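Local coordinates for protein TetR-family transcriptional regulator (PDB 2G7L) that probably regulates transcription as a dimer of the TetR family, binding DNA through an N-terminal helix-turn-helix domain, at residues P17-S20 with R21-V25; E87-R90 with E91-A95; S99-L102 with V103-H107; G121-Y124 with L125-V128; G139-G142 with A143-A146. All coordinates share one frame; numbering follows the deposited sequence.

Contact 1 (P17-S20 with R21-V25); sequences PALS and RRWIV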
loop_
_atom_site.group_PDB
_atom_site.type_symbol
_atom_site.label_atom_id
_atom_site.label_comp_id
_atom_site.label_asym_id
_atom_site.label_seq_id
_atom_site.Cartn_x
_atom_site.Cartn_y
_atom_site.Cartn_z
ATOM N N PRO A 17 -22.717 -32.896 2.070
ATOM C CA PRO A 17 -21.416 -32.876 1.321
ATOM C C PRO A 17 -20.256 -32.385 2.201
ATOM O O PRO A 17 -20.474 -31.562 3.104
ATOM C CB PRO A 17 -21.667 -31.912 0.135
ATOM C CG PRO A 17 -23.186 -31.800 0.006
ATOM C CD PRO A 17 -23.717 -31.994 1.444
ATOM N N ALA A 18 -19.052 -32.921 1.980
ATOM C CA ALA A 18 -17.891 -32.559 2.807
ATOM C C ALA A 18 -17.372 -31.141 2.499
ATOM O O ALA A 18 -17.325 -30.716 1.337
ATOM C CB ALA A 18 -16.777 -33.576 2.668
ATOM N N LEU A 19 -17.000 -30.425 3.557
ATOM C CA LEU A 19 -16.567 -29.045 3.433
ATOM C C LEU A 19 -15.119 -29.085 2.991
ATOM O O LEU A 19 -14.333 -29.856 3.548
ATOM C CB LEU A 19 -16.667 -28.366 4.794
ATOM C CG LEU A 19 -16.917 -26.867 4.972
ATOM C CD1 LEU A 19 -17.842 -26.191 3.909
ATOM C CD2 LEU A 19 -17.438 -26.629 6.377
ATOM N N SER A 20 -14.751 -28.281 1.992
ATOM C CA SER A 20 -13.326 -28.147 1.636
ATOM C C SER A 20 -12.959 -26.684 1.445
ATOM O O SER A 20 -13.847 -25.836 1.279
ATOM C CB SER A 20 -12.987 -28.954 0.379
ATOM O OG SER A 20 -13.752 -28.501 -0.732
ATOM N N ARG A 21 -11.652 -26.396 1.436
ATOM C CA ARG A 21 -11.171 -25.075 1.100
ATOM C C ARG A 21 -11.635 -24.701 -0.318
ATOM O O ARG A 21 -12.157 -23.599 -0.524
ATOM C CB ARG A 21 -9.651 -24.991 1.229
ATOM C CG ARG A 21 -9.152 -23.539 1.035
ATOM C CD ARG A 21 -7.721 -23.281 1.413
ATOM N NE ARG A 21 -7.271 -22.021 0.801
ATOM C CZ ARG A 21 -7.141 -20.864 1.450
ATOM N NH1 ARG A 21 -6.733 -19.765 0.816
ATOM N NH2 ARG A 21 -7.394 -20.801 2.733
ATOM N N ARG A 22 -11.460 -25.610 -1.289
ATOM C CA ARG A 22 -11.827 -25.297 -2.663
ATOM C C ARG A 22 -13.302 -24.875 -2.751
ATOM O O ARG A 22 -13.644 -23.925 -3.442
ATOM C CB ARG A 22 -11.582 -26.492 -3.582
ATOM C CG ARG A 22 -12.073 -26.211 -5.045
ATOM C CD ARG A 22 -12.428 -27.472 -5.859
ATOM N NE ARG A 22 -13.438 -28.277 -5.194
ATOM C CZ ARG A 22 -14.745 -28.027 -5.239
ATOM N NH1 ARG A 22 -15.234 -26.981 -5.920
ATOM N NH2 ARG A 22 -15.557 -28.829 -4.576
ATOM N N TRP A 23 -14.188 -25.626 -2.097
ATOM C CA TRP A 23 -15.628 -25.367 -2.204
ATOM C C TRP A 23 -16.002 -24.019 -1.604
ATOM O O TRP A 23 -16.765 -23.238 -2.186
ATOM C CB TRP A 23 -16.431 -26.505 -1.551
ATOM C CG TRP A 23 -17.968 -26.379 -1.607
ATOM C CD1 TRP A 23 -18.749 -25.654 -2.505
ATOM C CD2 TRP A 23 -18.881 -27.025 -0.724
ATOM N NE1 TRP A 23 -20.085 -25.812 -2.206
ATOM C CE2 TRP A 23 -20.186 -26.646 -1.112
ATOM C CE3 TRP A 23 -18.717 -27.898 0.371
ATOM C CZ2 TRP A 23 -21.335 -27.139 -0.452
ATOM C CZ3 TRP A 23 -19.867 -28.394 1.017
ATOM C CH2 TRP A 23 -21.148 -27.999 0.597
ATOM N N ILE A 24 -15.450 -23.762 -0.428
ATOM C CA ILE A 24 -15.639 -22.471 0.289
ATOM C C ILE A 24 -15.250 -21.293 -0.565
ATOM O O ILE A 24 -16.002 -20.276 -0.672
ATOM C CB ILE A 24 -14.822 -22.485 1.592
ATOM C CG1 ILE A 24 -15.421 -23.521 2.543
ATOM C CG2 ILE A 24 -14.712 -21.043 2.223
ATOM C CD1 ILE A 24 -14.472 -23.980 3.662
ATOM N N VAL A 25 -14.093 -21.405 -1.232
ATOM C CA VAL A 25 -13.629 -20.249 -2.025
ATOM C C VAL A 25 -14.373 -20.110 -3.321
ATOM O O VAL A 25 -14.674 -18.986 -3.755
ATOM C CB VAL A 25 -12.005 -19.957 -2.016
ATOM C CG1 VAL A 25 -11.181 -20.953 -1.239
ATOM C CG2 VAL A 25 -11.411 -19.578 -3.368
HETATM O O HOH W 1 -13.526 -30.704 -2.857
#

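Contact 2 (E87-R90 with E91-A95); sequences EDWR and EQLRA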
loop_
_atom_site.group_PDB
_atom_site.type_symbol
_atom_site.label_atom_id
_atom_site.label_comp_id
_atom_site.label_asym_id
_atom_site.label_seq_id
_atom_site.Cartn_x
_atom_site.Cartn_y
_atom_site.Cartn_z
ATOM N N GLU A 87 11.295 -12.411 -27.039
ATOM C CA GLU A 87 11.830 -12.608 -25.691
ATOM C C GLU A 87 12.950 -11.620 -25.253
ATOM O O GLU A 87 14.128 -11.702 -25.752
ATOM C CB GLU A 87 12.283 -14.071 -25.476
ATOM C CG GLU A 87 13.776 -14.231 -25.010
ATOM C CD GLU A 87 13.989 -15.345 -23.979
ATOM O OE1 GLU A 87 14.984 -15.261 -23.199
ATOM O OE2 GLU A 87 13.160 -16.300 -23.939
ATOM N N ASP A 88 12.553 -10.644 -24.412
ATOM C CA ASP A 88 13.346 -10.298 -23.201
ATOM C C ASP A 88 12.714 -9.526 -22.012
ATOM O O ASP A 88 11.647 -8.897 -22.102
ATOM C CB ASP A 88 14.862 -10.024 -23.389
ATOM C CG ASP A 88 15.759 -10.941 -22.438
ATOM O OD1 ASP A 88 16.973 -10.685 -22.332
ATOM O OD2 ASP A 88 15.273 -11.924 -21.798
ATOM N N TRP A 89 13.445 -9.646 -20.907
ATOM C CA TRP A 89 12.885 -9.883 -19.596
ATOM C C TRP A 89 12.143 -8.682 -19.019
ATOM O O TRP A 89 11.085 -8.835 -18.404
ATOM C CB TRP A 89 14.005 -10.376 -18.677
ATOM C CG TRP A 89 15.082 -9.334 -18.450
ATOM C CD1 TRP A 89 16.288 -9.221 -19.111
ATOM C CD2 TRP A 89 15.048 -8.263 -17.498
ATOM N NE1 TRP A 89 17.008 -8.160 -18.603
ATOM C CE2 TRP A 89 16.259 -7.538 -17.636
ATOM C CE3 TRP A 89 14.110 -7.842 -16.535
ATOM C CZ2 TRP A 89 16.546 -6.405 -16.858
ATOM C CZ3 TRP A 89 14.393 -6.723 -15.789
ATOM C CH2 TRP A 89 15.606 -6.018 -15.944
ATOM N N ARG A 90 12.669 -7.485 -19.277
ATOM C CA ARG A 90 12.199 -6.260 -18.629
ATOM C C ARG A 90 10.843 -5.878 -19.158
ATOM O O ARG A 90 9.951 -5.497 -18.404
ATOM C CB ARG A 90 13.225 -5.113 -18.811
ATOM C CG ARG A 90 12.828 -3.854 -18.108
ATOM C CD ARG A 90 13.967 -2.908 -17.952
ATOM N NE ARG A 90 13.506 -1.636 -17.421
ATOM C CZ ARG A 90 14.178 -0.932 -16.507
ATOM N NH1 ARG A 90 15.345 -1.394 -16.047
ATOM N NH2 ARG A 90 13.699 0.249 -16.068
ATOM N N GLU A 91 10.692 -5.977 -20.467
ATOM C CA GLU A 91 9.403 -5.699 -21.103
ATOM C C GLU A 91 8.286 -6.725 -20.729
ATOM O O GLU A 91 7.093 -6.360 -20.569
ATOM C CB GLU A 91 9.607 -5.680 -22.617
ATOM C CG GLU A 91 8.311 -5.657 -23.448
ATOM C CD GLU A 91 8.530 -6.197 -24.876
ATOM O OE1 GLU A 91 9.295 -7.193 -25.038
ATOM O OE2 GLU A 91 7.926 -5.614 -25.832
ATOM N N GLN A 92 8.670 -7.997 -20.635
ATOM C CA GLN A 92 7.747 -9.060 -20.257
ATOM C C GLN A 92 7.404 -8.972 -18.767
ATOM O O GLN A 92 6.265 -9.149 -18.413
ATOM C CB GLN A 92 8.391 -10.415 -20.501
ATOM C CG GLN A 92 8.423 -10.929 -21.975
ATOM C CD GLN A 92 9.267 -12.190 -22.084
ATOM O OE1 GLN A 92 8.740 -13.316 -22.124
ATOM N NE2 GLN A 92 10.587 -12.014 -22.081
ATOM N N LEU A 93 8.394 -8.719 -17.905
ATOM C CA LEU A 93 8.141 -8.277 -16.492
ATOM C C LEU A 93 7.094 -7.167 -16.418
ATOM O O LEU A 93 6.099 -7.253 -15.710
ATOM C CB LEU A 93 9.435 -7.798 -15.811
ATOM C CG LEU A 93 9.789 -8.259 -14.382
ATOM C CD1 LEU A 93 10.547 -7.193 -13.728
ATOM C CD2 LEU A 93 8.651 -8.726 -13.482
ATOM N N ARG A 94 7.309 -6.105 -17.169
ATOM C CA ARG A 94 6.348 -5.038 -17.126
ATOM C C ARG A 94 4.937 -5.541 -17.511
ATOM O O ARG A 94 3.916 -5.115 -16.902
ATOM C CB ARG A 94 6.777 -3.889 -18.045
ATOM C CG ARG A 94 5.915 -2.626 -17.834
ATOM C CD ARG A 94 6.048 -1.559 -18.945
ATOM N NE ARG A 94 7.386 -0.914 -19.004
ATOM C CZ ARG A 94 7.749 0.211 -18.380
ATOM N NH1 ARG A 94 6.913 0.848 -17.560
ATOM N NH2 ARG A 94 8.975 0.696 -18.557
ATOM N N ALA A 95 4.859 -6.389 -18.556
ATOM C CA ALA A 95 3.537 -6.968 -18.940
ATOM C C ALA A 95 2.880 -7.809 -17.828
ATOM O O ALA A 95 1.698 -7.615 -17.516
ATOM C CB ALA A 95 3.609 -7.751 -20.287
#

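Contact 3 (S99-L102 with V103-H107); sequences SYTL and VLFAH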
loop_
_atom_site.group_PDB
_atom_site.type_symbol
_atom_site.label_atom_id
_atom_site.label_comp_id
_atom_site.label_asym_id
_atom_site.label_seq_id
_atom_site.Cartn_x
_atom_site.Cartn_y
_atom_site.Cartn_z
ATOM N N SER A 99 -0.796 -6.744 -15.912
ATOM C CA SER A 99 -2.008 -7.530 -15.829
ATOM C C SER A 99 -2.338 -7.874 -14.409
ATOM O O SER A 99 -3.503 -7.821 -14.074
ATOM C CB SER A 99 -2.040 -8.734 -16.801
ATOM O OG SER A 99 -0.892 -9.543 -16.735
ATOM N N TYR A 100 -1.357 -8.151 -13.545
ATOM C CA TYR A 100 -1.649 -8.211 -12.107
ATOM C C TYR A 100 -2.362 -6.958 -11.649
ATOM O O TYR A 100 -3.454 -7.026 -11.060
ATOM C CB TYR A 100 -0.380 -8.423 -11.320
ATOM C CG TYR A 100 -0.512 -8.328 -9.817
ATOM C CD1 TYR A 100 -1.056 -9.384 -9.081
ATOM C CD2 TYR A 100 -0.016 -7.203 -9.098
ATOM C CE1 TYR A 100 -1.153 -9.341 -7.691
ATOM C CE2 TYR A 100 -0.086 -7.169 -7.693
ATOM C CZ TYR A 100 -0.665 -8.237 -7.003
ATOM O OH TYR A 100 -0.760 -8.243 -5.636
ATOM N N THR A 101 -1.795 -5.793 -11.973
ATOM C CA THR A 101 -2.357 -4.499 -11.579
ATOM C C THR A 101 -3.791 -4.273 -12.101
ATOM O O THR A 101 -4.633 -3.756 -11.385
ATOM C CB THR A 101 -1.431 -3.313 -12.025
ATOM O OG1 THR A 101 -0.150 -3.467 -11.411
ATOM C CG2 THR A 101 -1.991 -1.988 -11.565
ATOM N N LEU A 102 -4.035 -4.653 -13.350
ATOM C CA LEU A 102 -5.364 -4.527 -13.945
ATOM C C LEU A 102 -6.394 -5.414 -13.237
ATOM O O LEU A 102 -7.521 -5.008 -13.093
ATOM C CB LEU A 102 -5.304 -4.875 -15.440
ATOM C CG LEU A 102 -4.672 -3.749 -16.278
ATOM C CD1 LEU A 102 -4.195 -4.292 -17.609
ATOM C CD2 LEU A 102 -5.590 -2.532 -16.453
ATOM N N VAL A 103 -6.014 -6.591 -12.759
ATOM C CA VAL A 103 -6.983 -7.298 -11.894
ATOM C C VAL A 103 -7.242 -6.586 -10.577
ATOM O O VAL A 103 -8.365 -6.464 -10.170
ATOM C CB VAL A 103 -6.875 -8.888 -11.819
ATOM C CG1 VAL A 103 -5.665 -9.477 -12.516
ATOM C CG2 VAL A 103 -7.175 -9.502 -10.423
ATOM N N LEU A 104 -6.214 -6.021 -9.970
ATOM C CA LEU A 104 -6.399 -5.224 -8.747
ATOM C C LEU A 104 -7.252 -3.980 -8.963
ATOM O O LEU A 104 -8.064 -3.661 -8.123
ATOM C CB LEU A 104 -5.046 -4.859 -8.156
ATOM C CG LEU A 104 -4.347 -5.708 -7.071
ATOM C CD1 LEU A 104 -4.826 -7.102 -6.957
ATOM C CD2 LEU A 104 -2.867 -5.682 -7.144
ATOM N N PHE A 105 -7.073 -3.280 -10.077
ATOM C CA PHE A 105 -7.857 -2.063 -10.360
ATOM C C PHE A 105 -9.338 -2.407 -10.517
ATOM O O PHE A 105 -10.185 -1.600 -10.184
ATOM C CB PHE A 105 -7.379 -1.374 -11.655
ATOM C CG PHE A 105 -6.233 -0.342 -11.461
ATOM C CD1 PHE A 105 -5.116 -0.635 -10.674
ATOM C CD2 PHE A 105 -6.287 0.898 -12.098
ATOM C CE1 PHE A 105 -4.030 0.322 -10.499
ATOM C CE2 PHE A 105 -5.213 1.835 -11.958
ATOM C CZ PHE A 105 -4.088 1.533 -11.135
ATOM N N ALA A 106 -9.645 -3.598 -11.036
ATOM C CA ALA A 106 -11.033 -4.116 -11.090
ATOM C C ALA A 106 -11.584 -4.415 -9.692
ATOM O O ALA A 106 -12.780 -4.314 -9.477
ATOM C CB ALA A 106 -11.120 -5.357 -12.000
ATOM N N HIS A 107 -10.711 -4.758 -8.728
ATOM C CA HIS A 107 -11.154 -5.125 -7.381
ATOM C C HIS A 107 -10.375 -4.437 -6.224
ATOM O O HIS A 107 -9.650 -5.113 -5.446
ATOM C CB HIS A 107 -11.110 -6.642 -7.217
ATOM C CG HIS A 107 -11.866 -7.379 -8.273
ATOM N ND1 HIS A 107 -13.220 -7.629 -8.184
ATOM C CD2 HIS A 107 -11.462 -7.904 -9.455
ATOM C CE1 HIS A 107 -13.618 -8.279 -9.262
ATOM N NE2 HIS A 107 -12.576 -8.447 -10.053
#

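Contact 4 (G121-Y124 with L125-V128); sequences GENY and LRLV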
loop_
_atom_site.group_PDB
_atom_site.type_symbol
_atom_site.label_atom_id
_atom_site.label_comp_id
_atom_site.label_asym_id
_atom_site.label_seq_id
_atom_site.Cartn_x
_atom_site.Cartn_y
_atom_site.Cartn_z
ATOM N N GLY A 121 -2.240 -18.970 -2.742
ATOM C CA GLY A 121 -2.670 -20.158 -3.451
ATOM C C GLY A 121 -1.813 -20.397 -4.657
ATOM O O GLY A 121 -0.795 -19.717 -4.857
ATOM N N GLU A 122 -2.235 -21.337 -5.506
ATOM C CA GLU A 122 -1.398 -21.731 -6.643
ATOM C C GLU A 122 -1.116 -20.635 -7.664
ATOM O O GLU A 122 -0.015 -20.572 -8.227
ATOM C CB GLU A 122 -1.929 -22.991 -7.382
ATOM C CG GLU A 122 -0.816 -23.649 -8.260
ATOM C CD GLU A 122 0.604 -23.616 -7.592
ATOM O OE1 GLU A 122 0.821 -24.342 -6.583
ATOM O OE2 GLU A 122 1.506 -22.876 -8.085
ATOM N N ASN A 123 -2.118 -19.810 -7.923
ATOM C CA ASN A 123 -2.015 -18.782 -8.924
ATOM C C ASN A 123 -1.022 -17.670 -8.500
ATOM O O ASN A 123 -0.340 -17.080 -9.353
ATOM C CB ASN A 123 -3.386 -18.201 -9.208
ATOM C CG ASN A 123 -4.329 -19.216 -9.927
ATOM O OD1 ASN A 123 -3.891 -19.947 -10.810
ATOM N ND2 ASN A 123 -5.619 -19.194 -9.591
ATOM N N TYR A 124 -0.938 -17.416 -7.191
ATOM C CA TYR A 124 -0.095 -16.356 -6.658
ATOM C C TYR A 124 1.313 -16.888 -6.648
ATOM O O TYR A 124 2.231 -16.196 -7.093
ATOM C CB TYR A 124 -0.507 -15.889 -5.241
ATOM C CG TYR A 124 0.248 -14.619 -4.771
ATOM C CD1 TYR A 124 -0.036 -13.379 -5.328
ATOM C CD2 TYR A 124 1.213 -14.674 -3.792
ATOM C CE1 TYR A 124 0.642 -12.190 -4.908
ATOM C CE2 TYR A 124 1.899 -13.493 -3.354
ATOM C CZ TYR A 124 1.597 -12.259 -3.937
ATOM O OH TYR A 124 2.234 -11.053 -3.544
ATOM N N LEU A 125 1.492 -18.107 -6.145
ATOM C CA LEU A 125 2.785 -18.783 -6.253
ATOM C C LEU A 125 3.306 -18.866 -7.713
ATOM O O LEU A 125 4.510 -18.787 -7.934
ATOM C CB LEU A 125 2.705 -20.189 -5.612
ATOM C CG LEU A 125 3.231 -20.260 -4.172
ATOM C CD1 LEU A 125 2.544 -19.207 -3.291
ATOM C CD2 LEU A 125 2.978 -21.668 -3.653
ATOM N N ARG A 126 2.405 -19.011 -8.685
ATOM C CA ARG A 126 2.784 -18.969 -10.090
ATOM C C ARG A 126 3.162 -17.578 -10.609
ATOM O O ARG A 126 4.102 -17.436 -11.413
ATOM C CB ARG A 126 1.692 -19.566 -11.006
ATOM C CG ARG A 126 1.737 -21.145 -11.050
ATOM C CD ARG A 126 0.677 -21.698 -12.032
ATOM N NE ARG A 126 -0.424 -20.749 -12.242
ATOM C CZ ARG A 126 -0.715 -20.132 -13.395
ATOM N NH1 ARG A 126 0.025 -20.371 -14.489
ATOM N NH2 ARG A 126 -1.751 -19.266 -13.447
ATOM N N LEU A 127 2.366 -16.573 -10.224
ATOM C CA LEU A 127 2.763 -15.175 -10.409
ATOM C C LEU A 127 4.108 -14.910 -9.813
ATOM O O LEU A 127 4.953 -14.398 -10.503
ATOM C CB LEU A 127 1.752 -14.209 -9.803
ATOM C CG LEU A 127 2.089 -12.708 -9.947
ATOM C CD1 LEU A 127 1.742 -12.211 -11.355
ATOM C CD2 LEU A 127 1.189 -11.997 -8.915
ATOM N N VAL A 128 4.339 -15.239 -8.554
ATOM C CA VAL A 128 5.642 -14.953 -7.983
ATOM C C VAL A 128 6.802 -15.671 -8.672
ATOM O O VAL A 128 7.830 -15.042 -8.926
ATOM C CB VAL A 128 5.761 -14.805 -6.363
ATOM C CG1 VAL A 128 4.426 -14.714 -5.591
ATOM C CG2 VAL A 128 6.970 -15.532 -5.670
#

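Contact 5 (G139-G142 with A143-A146); sequences GAPG and AQVA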
loop_
_atom_site.group_PDB
_atom_site.type_symbol
_atom_site.label_atom_id
_atom_site.label_comp_id
_atom_site.label_asym_id
_atom_site.label_seq_id
_atom_site.Cartn_x
_atom_site.Cartn_y
_atom_site.Cartn_z
ATOM N N GLY A 139 20.425 -10.271 -14.381
ATOM C CA GLY A 139 21.757 -10.553 -13.884
ATOM C C GLY A 139 22.004 -10.112 -12.464
ATOM O O GLY A 139 22.983 -10.526 -11.846
ATOM N N ALA A 140 21.114 -9.284 -11.888
ATOM C CA ALA A 140 21.317 -8.769 -10.507
ATOM C C ALA A 140 21.474 -9.905 -9.496
ATOM O O ALA A 140 20.951 -10.958 -9.696
ATOM C CB ALA A 140 20.145 -7.876 -10.117
ATOM N N PRO A 141 22.217 -9.698 -8.415
ATOM C CA PRO A 141 22.320 -10.716 -7.411
ATOM C C PRO A 141 20.988 -11.207 -6.846
ATOM O O PRO A 141 19.968 -10.508 -6.932
ATOM C CB PRO A 141 23.182 -10.082 -6.337
ATOM C CG PRO A 141 24.043 -9.057 -7.078
ATOM C CD PRO A 141 23.091 -8.528 -8.146
ATOM N N GLY A 142 20.995 -12.424 -6.305
ATOM C CA GLY A 142 19.741 -13.120 -5.978
ATOM C C GLY A 142 18.993 -12.432 -4.827
ATOM O O GLY A 142 17.755 -12.456 -4.801
ATOM N N ALA A 143 19.727 -11.818 -3.895
ATOM C CA ALA A 143 19.084 -11.130 -2.772
ATOM C C ALA A 143 18.203 -9.990 -3.281
ATOM O O ALA A 143 17.079 -9.784 -2.807
ATOM C CB ALA A 143 20.100 -10.632 -1.788
ATOM N N GLN A 144 18.683 -9.297 -4.315
ATOM C CA GLN A 144 18.003 -8.160 -4.912
ATOM C C GLN A 144 16.835 -8.609 -5.729
ATOM O O GLN A 144 15.780 -7.909 -5.826
ATOM C CB GLN A 144 18.962 -7.357 -5.783
ATOM C CG GLN A 144 19.984 -6.636 -4.926
ATOM C CD GLN A 144 21.255 -6.214 -5.691
ATOM O OE1 GLN A 144 22.357 -6.462 -5.223
ATOM N NE2 GLN A 144 21.087 -5.544 -6.814
ATOM N N VAL A 145 16.971 -9.768 -6.378
ATOM C CA VAL A 145 15.765 -10.240 -7.102
ATOM C C VAL A 145 14.661 -10.748 -6.138
ATOM O O VAL A 145 13.523 -10.549 -6.406
ATOM C CB VAL A 145 16.028 -11.061 -8.430
ATOM C CG1 VAL A 145 17.522 -11.207 -8.827
ATOM C CG2 VAL A 145 15.110 -12.226 -8.654
ATOM N N ALA A 146 15.059 -11.318 -5.016
ATOM C CA ALA A 146 14.178 -11.869 -4.000
ATOM C C ALA A 146 13.395 -10.751 -3.263
ATOM O O ALA A 146 12.178 -10.823 -3.210
ATOM C CB ALA A 146 15.044 -12.710 -2.979
#

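Contact 1 (P17-S20 with R21-V25)
Ser20 caps the start of helix 21-35, the first helix of the TetR-type DNA-binding domain, by bonding through its hydroxyl to the backbone amide of Trp23. This is a classical serine N-cap: OG lies between its own backbone N and carbonyl carbon (chi1 60°), which turns it to the amides of the first helical turn, and Trp23 N reaches it at 3.2 Å. The same hydroxyl has a second partner, a water 3.1 Å from Ser20 OG, and that water accepts from Arg22 NH2. Arg22, bent at chi3, meets the water at the edge of its guanidinium group, in plane; its NH1 is held more firmly in a salt bridge with Asp26, one turn along. Arg21 NH2 bonds weakly to Tyr59 O. Ser20 O takes the amide of Ile24 at 3.1 Å in a nearly straight bond (168°), so cap residue and helix are joined through both side chain and backbone. The loop ahead runs along the edge of the indole, which turns back alongside 17-19: Pro17 O and Leu19 CA meet that edge, Pro17 CB touches CH2, and Ala18 O comes in obliquely, 3.3 Å from Trp23 CE3. Leu19 crosses both Trp23 and Ile24 at about a right angle. Ile24 itself packs on Leu56 of helix 53-56, while Leu19 CD1 sits 3.9 Å from Ile24 CG1.

Contact 2 (E87-R90 with E91-A95)
Trp89 and Leu93, one turn apart, are joined through their backbones: Leu93 N gives a nearly straight bond (167°) to Trp89 O at 2.7 Å. Of the other backbone bonds at this start of helix 89-106, Arg94 N to Arg90 O is sound at 3.0 Å, whereas Asp88 O receives only weak ones, from Glu91 N and from Gln92 N. Asp88 stands at the N-cap position, yet its carboxylate makes no capping bond. Polar side chains add a close approach. Gln92 CG lies anti to the carbonyl carbon (chi1 -78°), and the extended chain carries the amide back along the helix until NE2 is 3.3 Å from Asp88 C; its OE1 has a weak bond to Arg130. Apolar touching is slight: Leu93 CD1 comes to the edge of the Trp89 indole, 4.4 Å from Trp89 CZ3, while Arg90 CB covers one face of that ring near its rim. The charged groups form a separate set. Arg90 NE and Arg94 NH2 are 5.2 Å apart, and both arginines converge on Asp215, each forming a salt bridge to one of its carboxylate oxygens, so the anion probably offsets their like charges. These bonds tie the helix to helix 206-223; Trp89 also packs on Val218 of that helix, while Leu93 is wedged between its Phe214 and Val131, Leu134 and Leu135 of helix 122-136.

Contact 3 (S99-L102 with V103-H107)
Leu104 lays its CD2 methyl over one face of the Tyr100 ring, an i to i+4 pair near the C-terminal end of helix 89-106 in the C-terminal domain, which in TetR relatives binds ligand and dimerises. This is the tight, buried side. The methyl is modelled 3.2 Å from Tyr100 CE2, too short to take at face value, and with both leucine torsions away from the usual rotamers its exact placement is doubtful. Tyr100 CG is anti to the backbone N (chi1 172°), which swings the ring outward and somewhat toward the C-terminal end, beside Leu104; beyond it the hydroxyl bonds Thr157 of helix 142-161. A leucine in place of Tyr100 would probably leave Thr157 OG1 without this hydroxyl partner and strip Leu104 CD2 of its flat support. On the same packed part, Val103 fits against Leu71 and Leu74 of helix 63-74. The other side is looser. Leu102 and Ala106 lie exposed, and the bond between them, Ala106 N to Leu102 O, is the longest of the four i to i+4 backbone bonds here, at 3.3 Å. Between these two sides, Thr101 and Phe105 run side by side, both reaching Leu210 of helix 206-223. Thr101 OG1 bonds Leu97 O one turn back, its CG2 packs tightly on the phenyl ring, and Phe105 N bonds Thr101 O at 2.8 Å.

Contact 4 (G121-Y124 with L125-V128)
Asn123 and Arg126 lie side by side near the start of helix 122-136, and Arg126 NH2 gives a long, weak bond to Asn123 OD1 at 3.5 Å. The oxygen meets the guanidinium at its edge, and the amide and guanidinium planes are 77° apart. Asn123 ND2 has a firmer partner in Asp72 O, and Asp72 OD2 accepts from Tyr124 N. Glu122 is modelled in two conformers; in one of them its carboxylate bends toward the aliphatic part of Arg126 and bonds weakly to His191 of the second subunit, a placement that remains doubtful. Backbone bonds follow in i to i+4 order, from Leu125 N to Gly121 O through Val128 N to Tyr124 O, the last at 2.7 Å. The chief apolar contact is a CH-pi one: Val128 CG1 stands over one face of the Tyr124 ring, 3.9 Å from the centroid and 27° off the normal, although the valine is modelled nearly eclipsed and the exact methyl position is uncertain. A chi1 of -171° makes the tyrosine ring reach out from the helix, leaning toward its next turn, where Leu127 CD2 also touches it, 4.0 Å from Tyr124 CD1. On the dimer side, Val128 packs on Ile194 of the second subunit. Firm polar bonding beyond the helix thus goes to Asp72 of helix 63-74, whereas the dimer-facing side relies largely on apolar packing.

Contact 5 (G139-G142 with A143-A146)
Pro141 O is gripped by two backbone amides, Val145 N at 3.1 Å in the carbonyl plane and Gln144 N in a weak bond bent to 127°. One residue on, Gly142 O accepts from Ala146 N at 2.9 Å. Pro141 is the N-cap residue of helix 142-161, but a proline ring can offer no capping acceptor; Gln144 lies alongside the ring instead, its OE1 3.6 Å from Pro141 CG. A chi1 of -70° sets the Gln144 chain beside its own backbone N, and from there it stretches out toward the loop, where NE2 comes near Ala140 CB. The turn joins helix 122-136 to helix 142-161 in the TetR-like C-terminal domain. Beyond the loop, Gln144 NE2 bonds Ile221 O of helix 206-223, a second anchor for the same side chain. Without the amide, as with an alanine here, Ile221 O would probably lose this donor and the Pro141 ring its neighbour. Val145 packs back on Leu132, Leu135 and Ala136 of helix 122-136, while Ala143 and Ala146 both meet Leu200 of the second subunit.

In the fold
Contact 1 stands apart in the DNA-binding domain, its centre about 37 Å from that of contact 2 and 39 Å from that of contact 5, whereas contacts 2 to 5 belong to the C-terminal domain. Contacts 2 and 3 mark two ends of helix 89-106, with centres about 18 Å apart. Contacts 3 and 4 are the pair that touch directly: Tyr100 CD1 lies 3.4 Å from Leu127 CD2. Contact 4 is also nearest to contact 1, about 6 Å between closest atoms. Contacts 4 and 5 begin successive helices, centres about 20 Å apart, and both meet the second subunit, consistent with a TetR-type dimer interface.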